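Local coordinates for protein paenibacillus xanthan lyase (Paenibacillus, PDB 6F2P) that catalyses, as a promiscuous xanthan lyase, the eliminative cleavage of terminal mannosyl residues from the side chains of the polysaccharide xanthan, at residues L57-A61 / T72-L77; E684-F689 / F749-G753. Residue numbers count along the deposited sequence, not the author numbering.

Contact 1: L57-A61 / T72-L77; sequences LWNDA and TTYRHL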
loop_
_atom_site.group_PDB
_atom_site.type_symbol
_atom_site.label_atom_id
_atom_site.label_comp_id
_atom_site.label_asym_id
_atom_site.label_seq_id
_atom_site.Cartn_x
_atom_site.Cartn_y
_atom_site.Cartn_z
ATOM N N LEU A 57 -12.740 -28.982 -40.374
ATOM C CA LEU A 57 -14.190 -29.045 -40.173
ATOM C C LEU A 57 -14.870 -27.717 -40.470
ATOM O O LEU A 57 -16.067 -27.671 -40.750
ATOM C CB LEU A 57 -14.537 -29.505 -38.757
ATOM C CG LEU A 57 -14.002 -30.873 -38.334
ATOM C CD1 LEU A 57 -14.600 -31.274 -36.999
ATOM C CD2 LEU A 57 -14.263 -31.947 -39.386
ATOM N N TRP A 58 -14.107 -26.634 -40.368
ATOM C CA TRP A 58 -14.579 -25.316 -40.762
ATOM C C TRP A 58 -13.424 -24.623 -41.449
ATOM O O TRP A 58 -12.268 -24.901 -41.143
ATOM C CB TRP A 58 -15.025 -24.494 -39.558
ATOM C CG TRP A 58 -16.367 -24.861 -39.039
ATOM C CD1 TRP A 58 -17.563 -24.327 -39.416
ATOM C CD2 TRP A 58 -16.661 -25.835 -38.030
ATOM N NE1 TRP A 58 -18.586 -24.916 -38.713
ATOM C CE2 TRP A 58 -18.059 -25.846 -37.855
ATOM C CE3 TRP A 58 -15.877 -26.709 -37.267
ATOM C CZ2 TRP A 58 -18.695 -26.696 -36.942
ATOM C CZ3 TRP A 58 -16.509 -27.555 -36.362
ATOM C CH2 TRP A 58 -17.904 -27.543 -36.212
ATOM N N ASN A 59 -13.734 -23.729 -42.381
ATOM C CA ASN A 59 -12.698 -22.998 -43.090
ATOM C C ASN A 59 -12.023 -21.961 -42.202
ATOM O O ASN A 59 -10.860 -21.616 -42.400
ATOM C CB ASN A 59 -13.267 -22.340 -44.349
ATOM C CG ASN A 59 -13.193 -23.250 -45.561
ATOM O OD1 ASN A 59 -12.285 -24.085 -45.676
ATOM N ND2 ASN A 59 -14.148 -23.094 -46.475
ATOM N N ASP A 60 -12.749 -21.472 -41.208
ATOM C CA ASP A 60 -12.204 -20.446 -40.335
ATOM C C ASP A 60 -11.252 -21.070 -39.320
ATOM O O ASP A 60 -10.770 -20.398 -38.404
ATOM C CB ASP A 60 -13.328 -19.661 -39.647
ATOM C CG ASP A 60 -14.040 -20.459 -38.555
ATOM O OD1 ASP A 60 -13.831 -21.686 -38.437
ATOM O OD2 ASP A 60 -14.838 -19.847 -37.813
ATOM N N ALA A 61 -11.010 -22.367 -39.482
ATOM C CA ALA A 61 -10.116 -23.093 -38.597
ATOM C C ALA A 61 -9.297 -24.102 -39.376
ATOM O O ALA A 61 -9.457 -25.305 -39.177
ATOM C CB ALA A 61 -10.905 -23.789 -37.502
ATOM N N THR A 72 -10.796 -23.586 -31.809
ATOM C CA THR A 72 -11.898 -23.019 -32.583
ATOM C C THR A 72 -12.847 -24.112 -33.041
ATOM O O THR A 72 -14.071 -23.984 -32.912
ATOM C CB THR A 72 -11.389 -22.253 -33.809
ATOM O OG1 THR A 72 -10.339 -21.374 -33.405
ATOM C CG2 THR A 72 -12.500 -21.435 -34.425
ATOM N N THR A 73 -12.272 -25.192 -33.562
ATOM C CA THR A 73 -13.060 -26.314 -34.041
ATOM C C THR A 73 -13.908 -26.879 -32.911
ATOM O O THR A 73 -15.125 -27.055 -33.071
ATOM C CB THR A 73 -12.162 -27.427 -34.623
ATOM O OG1 THR A 73 -11.408 -26.915 -35.730
ATOM C CG2 THR A 73 -13.001 -28.601 -35.078
ATOM N N TYR A 74 -13.272 -27.146 -31.765
ATOM C CA TYR A 74 -13.976 -27.755 -30.637
ATOM C C TYR A 74 -15.013 -26.818 -30.035
ATOM O O TYR A 74 -16.040 -27.272 -29.540
ATOM C CB TYR A 74 -13.015 -28.239 -29.560
ATOM C CG TYR A 74 -12.368 -29.571 -29.854
ATOM C CD1 TYR A 74 -13.127 -30.680 -30.199
ATOM C CD2 TYR A 74 -10.989 -29.721 -29.784
ATOM C CE1 TYR A 74 -12.524 -31.910 -30.472
ATOM C CE2 TYR A 74 -10.383 -30.935 -30.050
ATOM C CZ TYR A 74 -11.151 -32.024 -30.395
ATOM O OH TYR A 74 -10.536 -33.227 -30.658
ATOM N N ARG A 75 -14.764 -25.514 -30.076
ATOM C CA ARG A 75 -15.786 -24.581 -29.608
ATOM C C ARG A 75 -17.007 -24.616 -30.525
ATOM O O ARG A 75 -18.150 -24.621 -30.051
ATOM C CB ARG A 75 -15.235 -23.160 -29.452
ATOM C CG ARG A 75 -14.181 -23.059 -28.372
ATOM C CD ARG A 75 -13.732 -21.640 -28.062
ATOM N NE ARG A 75 -12.954 -21.634 -26.824
ATOM C CZ ARG A 75 -12.405 -20.558 -26.269
ATOM N NH1 ARG A 75 -12.539 -19.369 -26.844
ATOM N NH2 ARG A 75 -11.720 -20.674 -25.132
ATOM N N HIS A 76 -16.766 -24.657 -31.834
ATOM C CA HIS A 76 -17.856 -24.779 -32.799
ATOM C C HIS A 76 -18.667 -26.041 -32.530
ATOM O O HIS A 76 -19.898 -25.974 -32.419
ATOM C CB HIS A 76 -17.329 -24.774 -34.228
ATOM C CG HIS A 76 -16.753 -23.464 -34.651
ATOM N ND1 HIS A 76 -16.888 -22.318 -33.901
ATOM C CD2 HIS A 76 -16.038 -23.112 -35.748
ATOM C CE1 HIS A 76 -16.275 -21.314 -34.515
ATOM N NE2 HIS A 76 -15.757 -21.778 -35.638
ATOM N N LEU A 77 -17.975 -27.179 -32.412
ATOM C CA LEU A 77 -18.608 -28.441 -32.016
ATOM C C LEU A 77 -19.369 -28.334 -30.690
ATOM O O LEU A 77 -20.485 -28.844 -30.560
ATOM C CB LEU A 77 -17.579 -29.568 -31.936
ATOM C CG LEU A 77 -17.068 -30.076 -33.283
ATOM C CD1 LEU A 77 -15.881 -30.998 -33.094
ATOM C CD2 LEU A 77 -18.186 -30.784 -34.044
HETATM O O HOH W 1 -11.399 -26.993 -38.761
HETATM O O HOH W 2 -9.226 -20.748 -35.830
#
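In the N-terminal α-helical domain of this polysaccharide lyase family 8 enzyme, the loop before helix 68-85 folds back on that helix. Residues 57-61 come after helix 28-46 and lean on 72-77, one segment of helix 68-85. A type I β turn from Trp58 to Ala61, closed by Ala61 N to Trp58 O at 3.3 Å, reverses the loop so that Trp58, Asp60 and Ala61 can all meet the helix.

Trp58 and His76 form the heart of the contact. His76 CB sits over the indole in a CH-pi contact, 3.5 Å from the centroid of the six-membered ring, while the imidazole directs its edge at the indole face in a T-shaped pair, centroids 4.8 Å apart to the five-membered ring and planes at 75°. Tyr44 joins from helix 28-46: its ring stacks on His76 and its carbonyl accepts from Trp58 NE1. His76 NE2 donates to Asp60 OD2 at 3.1 Å, a His-carboxylate hydrogen bond. On the side of helix 95-111, where Leu57 touches Trp107, Leu57 CD1 reaches Thr73 CG2 at 3.7 Å and Leu77 CD1 at 4.1 Å. One of two bridging waters accepts from Leu57 N at 2.9 Å and donates to Ala61 O at 2.6 Å and Thr73 OG1 at 3.0 Å, a hydroxyl also hydrogen-bonded to Ser69 O one turn earlier.

Contact 2: E684-F689 / F749-G753; sequences ETASDF and FSLTG
Leu751 (mt) lies over the end of the β hairpin formed by strands 678-684 and 688-694, with CD1 3.7 Å from both Thr685 O and Asp688 O and CD2 4.1 Å from Phe689 CB. The hairpin turns through Ala686 and Ser687; Thr685 N donates to Asp688 O at 2.9 Å, and Thr685 OG1 accepts from Asp688 N at 3.0 Å, an ST motif. Residues 749-750, ending strand 744-750, run antiparallel to 688-689. Phe689 and Phe749 are a hydrogen-bonded pair, CA atoms 5.1 Å apart, with Phe689 N to Phe749 O at 3.0 Å and Phe749 N to Phe689 O at 2.7 Å. Asp688 and Ser750 form the non-hydrogen-bonded pair, CA atoms 4.5 Å apart. Leu751 N to Ser687 O, 3.0 Å, continues the pairing as Leu751 (phi/psi -112/-11) leaves the extended path. Phe689 (t) and Phe749 (m) share the face packed against strand 731-736, as in a β-sandwich. With every cross-segment hydrogen bond made by main chain, the register depends little on side-chain polarity.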
loop_
_atom_site.group_PDB
_atom_site.type_symbol
_atom_site.label_atom_id
_atom_site.label_comp_id
_atom_site.label_asym_id
_atom_site.label_seq_id
_atom_site.Cartn_x
_atom_site.Cartn_y
_atom_site.Cartn_z
ATOM N N GLU A 684 -10.898 13.953 15.853
ATOM C CA GLU A 684 -11.096 14.543 17.173
ATOM C C GLU A 684 -12.572 14.616 17.573
ATOM O O GLU A 684 -13.440 14.924 16.760
ATOM C CB GLU A 684 -10.474 15.937 17.243
ATOM C CG GLU A 684 -10.738 16.647 18.564
ATOM C CD GLU A 684 -9.893 17.894 18.761
ATOM O OE1 GLU A 684 -9.237 18.348 17.795
ATOM O OE2 GLU A 684 -9.895 18.419 19.893
ATOM N N THR A 685 -12.847 14.300 18.830
ATOM C CA THR A 685 -14.167 14.495 19.410
ATOM C C THR A 685 -13.983 15.172 20.770
ATOM O O THR A 685 -12.855 15.460 21.180
ATOM C CB THR A 685 -14.904 13.161 19.618
ATOM O OG1 THR A 685 -14.354 12.484 20.758
ATOM C CG2 THR A 685 -14.776 12.281 18.399
ATOM N N ALA A 686 -15.084 15.425 21.469
ATOM C CA ALA A 686 -14.997 16.047 22.789
ATOM C C ALA A 686 -14.244 15.153 23.763
ATOM O O ALA A 686 -13.469 15.643 24.581
ATOM C CB ALA A 686 -16.377 16.375 23.333
ATOM N N SER A 687 -14.450 13.843 23.646
ATOM C CA SER A 687 -13.910 12.891 24.613
ATOM C C SER A 687 -12.603 12.191 24.210
ATOM O O SER A 687 -11.926 11.615 25.057
ATOM C CB SER A 687 -14.967 11.842 24.957
ATOM O OG SER A 687 -15.256 11.030 23.831
ATOM N N ASP A 688 -12.240 12.226 22.934
ATOM C CA ASP A 688 -11.047 11.498 22.507
ATOM C C ASP A 688 -10.390 12.030 21.242
ATOM O O ASP A 688 -10.946 12.860 20.516
ATOM C CB ASP A 688 -11.349 10.006 22.348
ATOM C CG ASP A 688 -12.569 9.740 21.478
ATOM O OD1 ASP A 688 -12.629 10.258 20.343
ATOM O OD2 ASP A 688 -13.474 9.013 21.936
ATOM N N PHE A 689 -9.194 11.524 20.983
ATOM C CA PHE A 689 -8.412 11.946 19.840
ATOM C C PHE A 689 -7.744 10.716 19.253
ATOM O O PHE A 689 -6.981 10.029 19.938
ATOM C CB PHE A 689 -7.357 12.948 20.280
ATOM C CG PHE A 689 -6.792 13.749 19.167
ATOM C CD1 PHE A 689 -5.856 13.202 18.309
ATOM C CD2 PHE A 689 -7.187 15.060 18.977
ATOM C CE1 PHE A 689 -5.332 13.950 17.268
ATOM C CE2 PHE A 689 -6.673 15.809 17.945
ATOM C CZ PHE A 689 -5.742 15.257 17.090
ATOM N N PHE A 749 -6.417 8.369 22.012
ATOM C CA PHE A 749 -6.146 8.949 23.312
ATOM C C PHE A 749 -7.423 9.471 23.965
ATOM O O PHE A 749 -8.364 9.866 23.279
ATOM C CB PHE A 749 -5.159 10.095 23.151
ATOM C CG PHE A 749 -3.756 9.652 22.868
ATOM C CD1 PHE A 749 -2.903 9.301 23.905
ATOM C CD2 PHE A 749 -3.279 9.599 21.565
ATOM C CE1 PHE A 749 -1.595 8.900 23.648
ATOM C CE2 PHE A 749 -1.972 9.199 21.300
ATOM C CZ PHE A 749 -1.129 8.848 22.342
ATOM N N SER A 750 -7.452 9.478 25.294
ATOM C CA SER A 750 -8.560 10.091 26.013
ATOM C C SER A 750 -8.263 11.571 26.252
ATOM O O SER A 750 -7.118 11.953 26.480
ATOM C CB SER A 750 -8.800 9.372 27.339
ATOM O OG SER A 750 -7.652 9.430 28.170
ATOM N N LEU A 751 -9.292 12.408 26.197
ATOM C CA LEU A 751 -9.100 13.840 26.413
ATOM C C LEU A 751 -9.746 14.326 27.707
ATOM O O LEU A 751 -9.515 15.455 28.138
ATOM C CB LEU A 751 -9.655 14.637 25.235
ATOM C CG LEU A 751 -8.958 14.467 23.887
ATOM C CD1 LEU A 751 -9.568 15.412 22.857
ATOM C CD2 LEU A 751 -7.466 14.707 24.022
ATOM N N THR A 752 -10.563 13.472 28.315
ATOM C CA THR A 752 -11.255 13.824 29.550
ATOM C C THR A 752 -10.990 12.818 30.667
ATOM O O THR A 752 -10.290 11.814 30.479
ATOM C CB THR A 752 -12.779 13.920 29.345
ATOM O OG1 THR A 752 -13.281 12.654 28.892
ATOM C CG2 THR A 752 -13.125 15.019 28.340
ATOM N N GLY A 753 -11.574 13.094 31.829
ATOM C CA GLY A 753 -11.334 12.294 33.014
ATOM C C GLY A 753 -10.187 12.874 33.820
ATOM O O GLY A 753 -9.684 13.969 33.528
#

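The two contacts illustrate how a long multidomain lyase is assembled from separate domains, each with its own internal contacts. Contact 1 comes first along the chain and is complete before contact 2 begins; their centres lie 71 Å apart, on opposite sides of the chain's centre. They share no helix, strand or sheet. Contact 1 joins segments only eleven residues apart within the N-terminal helical domain, whereas contact 2 brings together strands 688-694 and 744-750, separated by four strands, three of them in the facing sheet and one, 714-718, the edge strand beside 744-750. With no atoms nearer than about 54 Å, neither contact touches the other.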